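Local coordinates for endoglucanase A (Clostridium cellulolyticum, PDB 1EDG), which cleaves internal beta-1,4-glucosidic bonds of cellulose through its family 5 glycoside hydrolase catalytic domain, at residues F236-D241 / I249-H254; N294-T297 / P302-I305. All coordinates share one frame; numbering follows the deposited sequence.

Contact 1. Residues F236-D241 / I249-H254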
ATOM      1  N   PHE A 236       6.977 -11.500  14.395  1.00 20.08           N
ATOM      2  CA  PHE A 236       5.710 -11.167  13.741  1.00 19.31           C
ATOM      3  C   PHE A 236       4.676 -12.261  13.981  1.00 20.92           C
ATOM      4  O   PHE A 236       4.949 -13.443  13.761  1.00 22.59           O
ATOM      5  CB  PHE A 236       5.905 -10.969  12.230  1.00 16.93           C
ATOM      6  CG  PHE A 236       4.635 -10.605  11.495  1.00 16.24           C
ATOM      7  CD1 PHE A 236       4.144  -9.304  11.526  1.00 15.10           C
ATOM      8  CD2 PHE A 236       3.928 -11.568  10.781  1.00 15.91           C
ATOM      9  CE1 PHE A 236       2.968  -8.967  10.857  1.00 15.26           C
ATOM     10  CE2 PHE A 236       2.745 -11.241  10.106  1.00 16.21           C
ATOM     11  CZ  PHE A 236       2.265  -9.939  10.144  1.00 15.79           C
ATOM     12  N   ARG A 237       3.488 -11.862  14.419  1.00 19.49           N
ATOM     13  CA  ARG A 237       2.415 -12.809  14.676  1.00 21.97           C
ATOM     14  C   ARG A 237       1.146 -12.452  13.914  1.00 20.57           C
ATOM     15  O   ARG A 237       0.596 -11.362  14.075  1.00 19.14           O
ATOM     16  CB  ARG A 237       2.115 -12.875  16.174  1.00 26.53           C
ATOM     17  CG  ARG A 237       3.191 -13.559  17.000  1.00 30.58           C
ATOM     18  CD  ARG A 237       2.826 -13.532  18.472  1.00 36.05           C
ATOM     19  NE  ARG A 237       1.464 -14.012  18.708  1.00 40.58           N
ATOM     20  CZ  ARG A 237       0.885 -14.065  19.904  1.00 43.14           C
ATOM     21  NH1 ARG A 237       1.548 -13.672  20.988  1.00 43.85           N
ATOM     22  NH2 ARG A 237      -0.365 -14.505  20.017  1.00 43.78           N
ATOM     23  N   MET A 238       0.693 -13.370  13.069  1.00 19.52           N
ATOM     24  CA  MET A 238      -0.522 -13.164  12.293  1.00 19.72           C
ATOM     25  C   MET A 238      -1.693 -13.134  13.272  1.00 17.41           C
ATOM     26  O   MET A 238      -1.763 -13.958  14.178  1.00 16.88           O
ATOM     27  CB  MET A 238      -0.716 -14.328  11.327  1.00 24.22           C
ATOM     28  CG  MET A 238      -1.462 -13.965  10.064  1.00 30.87           C
ATOM     29  SD  MET A 238      -0.316 -13.311   8.855  1.00 32.56           S
ATOM     30  CE  MET A 238       0.428 -14.829   8.343  1.00 32.15           C
ATOM     31  N   PRO A 239      -2.639 -12.200  13.090  1.00 17.76           N
ATOM     32  CA  PRO A 239      -3.798 -12.100  13.985  1.00 17.76           C
ATOM     33  C   PRO A 239      -4.717 -13.324  13.958  1.00 17.03           C
ATOM     34  O   PRO A 239      -4.870 -13.978  12.925  1.00 16.05           O
ATOM     35  CB  PRO A 239      -4.549 -10.876  13.446  1.00 17.76           C
ATOM     36  CG  PRO A 239      -3.502 -10.096  12.731  1.00 19.96           C
ATOM     37  CD  PRO A 239      -2.693 -11.153  12.055  1.00 18.77           C
ATOM     38  N   ASN A 240      -5.343 -13.605  15.097  1.00 15.29           N
ATOM     39  CA  ASN A 240      -6.291 -14.702  15.223  1.00 16.17           C
ATOM     40  C   ASN A 240      -7.605 -14.181  14.639  1.00 16.42           C
ATOM     41  O   ASN A 240      -8.082 -13.116  15.034  1.00 16.01           O
ATOM     42  CB  ASN A 240      -6.490 -15.058  16.706  1.00 18.75           C
ATOM     43  CG  ASN A 240      -7.487 -16.187  16.907  1.00 21.43           C
ATOM     44  OD1 ASN A 240      -8.637 -15.961  17.292  1.00 24.22           O
ATOM     45  ND2 ASN A 240      -7.047 -17.413  16.651  1.00 21.77           N
ATOM     46  N   ASP A 241      -8.178 -14.912  13.690  1.00 14.10           N
ATOM     47  CA  ASP A 241      -9.428 -14.501  13.057  1.00 15.53           C
ATOM     48  C   ASP A 241     -10.582 -15.315  13.649  1.00 17.42           C
ATOM     49  O   ASP A 241     -10.353 -16.331  14.311  1.00 20.92           O
ATOM     50  CB  ASP A 241      -9.332 -14.727  11.538  1.00 14.26           C
ATOM     51  CG  ASP A 241     -10.281 -13.841  10.736  1.00 15.77           C
ATOM     52  OD1 ASP A 241     -11.104 -13.115  11.330  1.00 13.94           O
ATOM     53  OD2 ASP A 241     -10.210 -13.875   9.489  1.00 14.18           O
ATOM     54  N   ILE A 249      -6.655 -13.171   5.997  1.00  9.25           N
ATOM     55  CA  ILE A 249      -5.716 -12.117   6.389  1.00  9.55           C
ATOM     56  C   ILE A 249      -4.564 -12.066   5.388  1.00  9.50           C
ATOM     57  O   ILE A 249      -3.912 -13.078   5.115  1.00  9.53           O
ATOM     58  CB  ILE A 249      -5.140 -12.333   7.829  1.00 11.23           C
ATOM     59  CG1 ILE A 249      -6.272 -12.495   8.860  1.00 11.51           C
ATOM     60  CG2 ILE A 249      -4.233 -11.169   8.212  1.00 11.31           C
ATOM     61  CD1 ILE A 249      -7.203 -11.316   8.951  1.00 13.59           C
ATOM     62  N   ILE A 250      -4.331 -10.879   4.838  1.00  8.35           N
ATOM     63  CA  ILE A 250      -3.284 -10.646   3.849  1.00  8.55           C
ATOM     64  C   ILE A 250      -2.121  -9.869   4.476  1.00  8.44           C
ATOM     65  O   ILE A 250      -2.341  -8.885   5.190  1.00 10.36           O
ATOM     66  CB  ILE A 250      -3.844  -9.814   2.661  1.00  8.73           C
ATOM     67  CG1 ILE A 250      -5.031 -10.530   2.024  1.00  8.99           C
ATOM     68  CG2 ILE A 250      -2.757  -9.557   1.621  1.00  8.66           C
ATOM     69  CD1 ILE A 250      -5.766  -9.687   0.999  1.00 10.31           C
ATOM     70  N   VAL A 251      -0.894 -10.306   4.212  1.00  6.49           N
ATOM     71  CA  VAL A 251       0.287  -9.625   4.730  1.00  7.21           C
ATOM     72  C   VAL A 251       0.595  -8.434   3.814  1.00  8.40           C
ATOM     73  O   VAL A 251       0.590  -8.567   2.584  1.00  9.73           O
ATOM     74  CB  VAL A 251       1.517 -10.565   4.753  1.00  8.32           C
ATOM     75  CG1 VAL A 251       2.724  -9.851   5.337  1.00  7.27           C
ATOM     76  CG2 VAL A 251       1.193 -11.824   5.542  1.00 10.26           C
ATOM     77  N   SER A 252       0.886  -7.287   4.416  1.00  7.26           N
ATOM     78  CA  SER A 252       1.198  -6.077   3.672  1.00  7.30           C
ATOM     79  C   SER A 252       2.676  -5.714   3.776  1.00  9.12           C
ATOM     80  O   SER A 252       3.234  -5.687   4.876  1.00 10.05           O
ATOM     81  CB  SER A 252       0.357  -4.921   4.222  1.00  9.23           C
ATOM     82  OG  SER A 252       0.739  -3.685   3.640  1.00 10.23           O
ATOM     83  N   VAL A 253       3.325  -5.478   2.639  1.00  8.37           N
ATOM     84  CA  VAL A 253       4.726  -5.070   2.639  1.00  9.39           C
ATOM     85  C   VAL A 253       4.915  -3.932   1.646  1.00  9.02           C
ATOM     86  O   VAL A 253       4.166  -3.820   0.669  1.00  9.68           O
ATOM     87  CB  VAL A 253       5.727  -6.214   2.270  1.00 12.64           C
ATOM     88  CG1 VAL A 253       5.522  -7.434   3.167  1.00 12.30           C
ATOM     89  CG2 VAL A 253       5.612  -6.585   0.817  1.00 16.53           C
ATOM     90  N   HIS A 254       5.869  -3.054   1.932  1.00  7.96           N
ATOM     91  CA  HIS A 254       6.192  -1.937   1.048  1.00  8.05           C
ATOM     92  C   HIS A 254       7.657  -2.161   0.745  1.00  9.32           C
ATOM     93  O   HIS A 254       8.431  -2.478   1.650  1.00 10.74           O
ATOM     94  CB  HIS A 254       5.981  -0.582   1.739  1.00  7.38           C
ATOM     95  CG  HIS A 254       4.545  -0.272   2.041  1.00  7.38           C
ATOM     96  ND1 HIS A 254       4.160   0.826   2.776  1.00  8.02           N
ATOM     97  CD2 HIS A 254       3.402  -0.918   1.708  1.00  6.80           C
ATOM     98  CE1 HIS A 254       2.843   0.847   2.888  1.00  7.75           C
ATOM     99  NE2 HIS A 254       2.358  -0.199   2.248  1.00  8.23           N
TER
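The extended loop 236-241 passes over the start of strand 249-254, and the backbones come nearest at Pro-239 and Ile-249, whose CA atoms are 7.8 Å apart. Strand 249-254 is the sixth strand of the eight-stranded parallel barrel of this TIM-barrel cellulase. The loop belongs to the connection that leads from helix 228-232 back into that strand. No hydrogen bond joins the two segments, so side chains make the contact. Ile-249 is its buried centre and uses two branches. Its CG2 methyl meets the proline ring at Pro-239 CD, 4.1 Å away. The CG methylene of Met-238 lies a little farther from the same methyl, at 4.4 Å. The other branch ends in CD1, which lies 4.0 Å from Asp-241 OD2. This is plain van der Waals contact between a methyl and a carboxylate oxygen. The polar partners of that oxygen are elsewhere: a salt bridge to Arg-208 and a hydrogen bond to Asn-245. Helix 187-209 also packs against Pro-239 through Asn-200, Gln-201 and Val-204. Met-238 carries the contact along to Val-251. Its CG stands anti to the backbone N (chi1 -151°), and bends at chi2 and chi3 fold the thioether over the valine. Met-238 SD rests 3.9 Å from Val-251 CG2, and Met-238 CE lies 4.2 Å from that same methyl.

Contact 2. Residues N294-T297 / P302-I305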
ATOM      1  N   ASN A 294       9.079 -17.998   0.342  1.00 11.15           N
ATOM      2  CA  ASN A 294       9.359 -19.092   1.260  1.00 12.52           C
ATOM      3  C   ASN A 294       8.520 -19.075   2.524  1.00 12.67           C
ATOM      4  O   ASN A 294       8.027 -20.115   2.964  1.00 13.29           O
ATOM      5  CB  ASN A 294      10.843 -19.111   1.622  1.00 14.29           C
ATOM      6  CG  ASN A 294      11.727 -19.413   0.425  1.00 17.72           C
ATOM      7  OD1 ASN A 294      11.330 -20.142  -0.489  1.00 18.95           O
ATOM      8  ND2 ASN A 294      12.929 -18.851   0.419  1.00 20.60           N
ATOM      9  N   LYS A 295       8.321 -17.888   3.081  1.00 11.29           N
ATOM     10  CA  LYS A 295       7.566 -17.753   4.311  1.00 12.53           C
ATOM     11  C   LYS A 295       6.051 -17.735   4.142  1.00 12.12           C
ATOM     12  O   LYS A 295       5.322 -18.262   4.986  1.00 12.53           O
ATOM     13  CB  LYS A 295       8.031 -16.492   5.051  1.00 16.10           C
ATOM     14  CG  LYS A 295       7.397 -16.270   6.413  1.00 23.58           C
ATOM     15  CD  LYS A 295       7.709 -17.412   7.361  1.00 29.50           C
ATOM     16  CE  LYS A 295       7.113 -17.173   8.747  1.00 34.48           C
ATOM     17  NZ  LYS A 295       7.764 -16.023   9.454  1.00 37.53           N
ATOM     18  N   TYR A 296       5.569 -17.179   3.037  1.00  9.01           N
ATOM     19  CA  TYR A 296       4.132 -17.054   2.852  1.00  8.73           C
ATOM     20  C   TYR A 296       3.469 -17.593   1.595  1.00  8.11           C
ATOM     21  O   TYR A 296       2.662 -18.524   1.674  1.00  8.96           O
ATOM     22  CB  TYR A 296       3.704 -15.587   3.022  1.00 10.15           C
ATOM     23  CG  TYR A 296       3.939 -15.015   4.404  1.00  8.99           C
ATOM     24  CD1 TYR A 296       3.228 -15.495   5.504  1.00 11.23           C
ATOM     25  CD2 TYR A 296       4.876 -14.000   4.616  1.00 10.63           C
ATOM     26  CE1 TYR A 296       3.441 -14.989   6.779  1.00 11.75           C
ATOM     27  CE2 TYR A 296       5.099 -13.479   5.899  1.00 11.33           C
ATOM     28  CZ  TYR A 296       4.374 -13.985   6.972  1.00 12.73           C
ATOM     29  OH  TYR A 296       4.563 -13.507   8.245  1.00 14.16           O
ATOM     30  N   THR A 297       3.765 -16.995   0.442  1.00  7.64           N
ATOM     31  CA  THR A 297       3.084 -17.402  -0.786  1.00  7.43           C
ATOM     32  C   THR A 297       3.237 -18.860  -1.223  1.00  7.71           C
ATOM     33  O   THR A 297       2.276 -19.454  -1.712  1.00  9.96           O
ATOM     34  CB  THR A 297       3.327 -16.412  -1.953  1.00  6.09           C
ATOM     35  OG1 THR A 297       4.721 -16.356  -2.265  1.00  8.96           O
ATOM     36  CG2 THR A 297       2.853 -15.014  -1.562  1.00  6.79           C
ATOM     37  N   PRO A 302      -1.689 -15.181   1.257  1.00  9.23           N
ATOM     38  CA  PRO A 302      -1.545 -14.000   0.400  1.00  8.31           C
ATOM     39  C   PRO A 302      -0.706 -12.846   0.949  1.00  9.72           C
ATOM     40  O   PRO A 302      -0.754 -12.536   2.148  1.00  8.81           O
ATOM     41  CB  PRO A 302      -2.993 -13.593   0.137  1.00  8.74           C
ATOM     42  CG  PRO A 302      -3.705 -14.029   1.360  1.00  9.93           C
ATOM     43  CD  PRO A 302      -3.092 -15.363   1.677  1.00  9.48           C
ATOM     44  N   VAL A 303       0.047 -12.216   0.045  1.00  8.32           N
ATOM     45  CA  VAL A 303       0.895 -11.067   0.355  1.00  7.72           C
ATOM     46  C   VAL A 303       0.719 -10.021  -0.757  1.00  9.11           C
ATOM     47  O   VAL A 303       0.626 -10.361  -1.946  1.00  8.28           O
ATOM     48  CB  VAL A 303       2.395 -11.454   0.423  1.00  8.22           C
ATOM     49  CG1 VAL A 303       3.242 -10.221   0.757  1.00  9.43           C
ATOM     50  CG2 VAL A 303       2.632 -12.544   1.468  1.00  8.22           C
ATOM     51  N   ILE A 304       0.647  -8.755  -0.362  1.00  7.39           N
ATOM     52  CA  ILE A 304       0.496  -7.663  -1.314  1.00  7.56           C
ATOM     53  C   ILE A 304       1.582  -6.620  -1.072  1.00  7.84           C
ATOM     54  O   ILE A 304       1.827  -6.227   0.072  1.00  8.69           O
ATOM     55  CB  ILE A 304      -0.898  -6.962  -1.175  1.00  7.54           C
ATOM     56  CG1 ILE A 304      -2.020  -7.860  -1.701  1.00  7.12           C
ATOM     57  CG2 ILE A 304      -0.906  -5.622  -1.911  1.00  7.46           C
ATOM     58  CD1 ILE A 304      -3.408  -7.274  -1.505  1.00  7.42           C
ATOM     59  N   ILE A 305       2.304  -6.258  -2.131  1.00  6.26           N
ATOM     60  CA  ILE A 305       3.309  -5.199  -2.037  1.00  7.18           C
ATOM     61  C   ILE A 305       2.454  -3.951  -2.322  1.00  9.06           C
ATOM     62  O   ILE A 305       2.162  -3.627  -3.482  1.00  8.62           O
ATOM     63  CB  ILE A 305       4.441  -5.362  -3.091  1.00  7.73           C
ATOM     64  CG1 ILE A 305       5.272  -6.617  -2.783  1.00  9.74           C
ATOM     65  CG2 ILE A 305       5.350  -4.129  -3.092  1.00  6.73           C
ATOM     66  CD1 ILE A 305       6.349  -6.931  -3.806  1.00  9.37           C
TER
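Tyr-296 and Val-303 meet because each turns a group to the side of its own backbone N, anti to the carbonyl carbon: CG in the tyrosine (chi1 -64°), the CG2 methyl in the valine. Thr-297 places its CG2 methyl in the same way, which puts OG1 on the side flanked by both backbone neighbours of CA (chi1 62°). Val-303 CG2 therefore sits against two consecutive residues at the end of the helix. It is closest to Tyr-296 CB, at 3.6 Å. It also lies 4.1 Å from both Tyr-296 CG and Tyr-296 CD2, approaching the root of the ring obliquely. Thr-297 CG2 is 3.9 Å from Val-303 CG2 and 4.1 Å from Val-303 CB. Both helix side chains run roughly perpendicular to the valine. All three residues are buried, and no hydrogen bond links the segments.

The polar ends point to other parts of the fold. Tyr-296 OH is hydrogen-bonded to Ala-231 O, and Thr-297 OG1 to Arg-333 O. Lys-295 CG covers one face of the tyrosine ring near its border, 3.6 Å from the ring plane.

The last turn of helix 279-297, a wider pi-type turn, thus packs on the start of strand 303-308, as expected for an alpha-to-beta step of a TIM barrel. Ile-292, earlier in the helix, also touches Val-303, and helix 21-29 adds Met-23 against Thr-297. On the sheet side, strand 249-254 lies next to strand 303-308, and its Val-251 touches Val-303.

How the contacts relate
Contacts 1 and 2 sit on neighbouring strands of one barrel, 249-254 and 303-308. Each packs the preceding chain onto its strand: a loop in contact 1, the end of a helix in contact 2. Contact 2 is wholly buried. Contact 1 is partly buried and has the larger interface, 253 against 131 Å². Contact 2 is made by methyls and the root of a tyrosine. Contact 1 is mostly apolar, with a carboxylate oxygen beside an isoleucine methyl. Backbone bonds join their strands: Val-251 O probably accepts from Ile-304 N (3.0 Å), and Val-251 N probably donates to Pro-302 O. Outside the sheet, Tyr-296 of contact 2 packs against Phe-236 and Met-238 of contact 1.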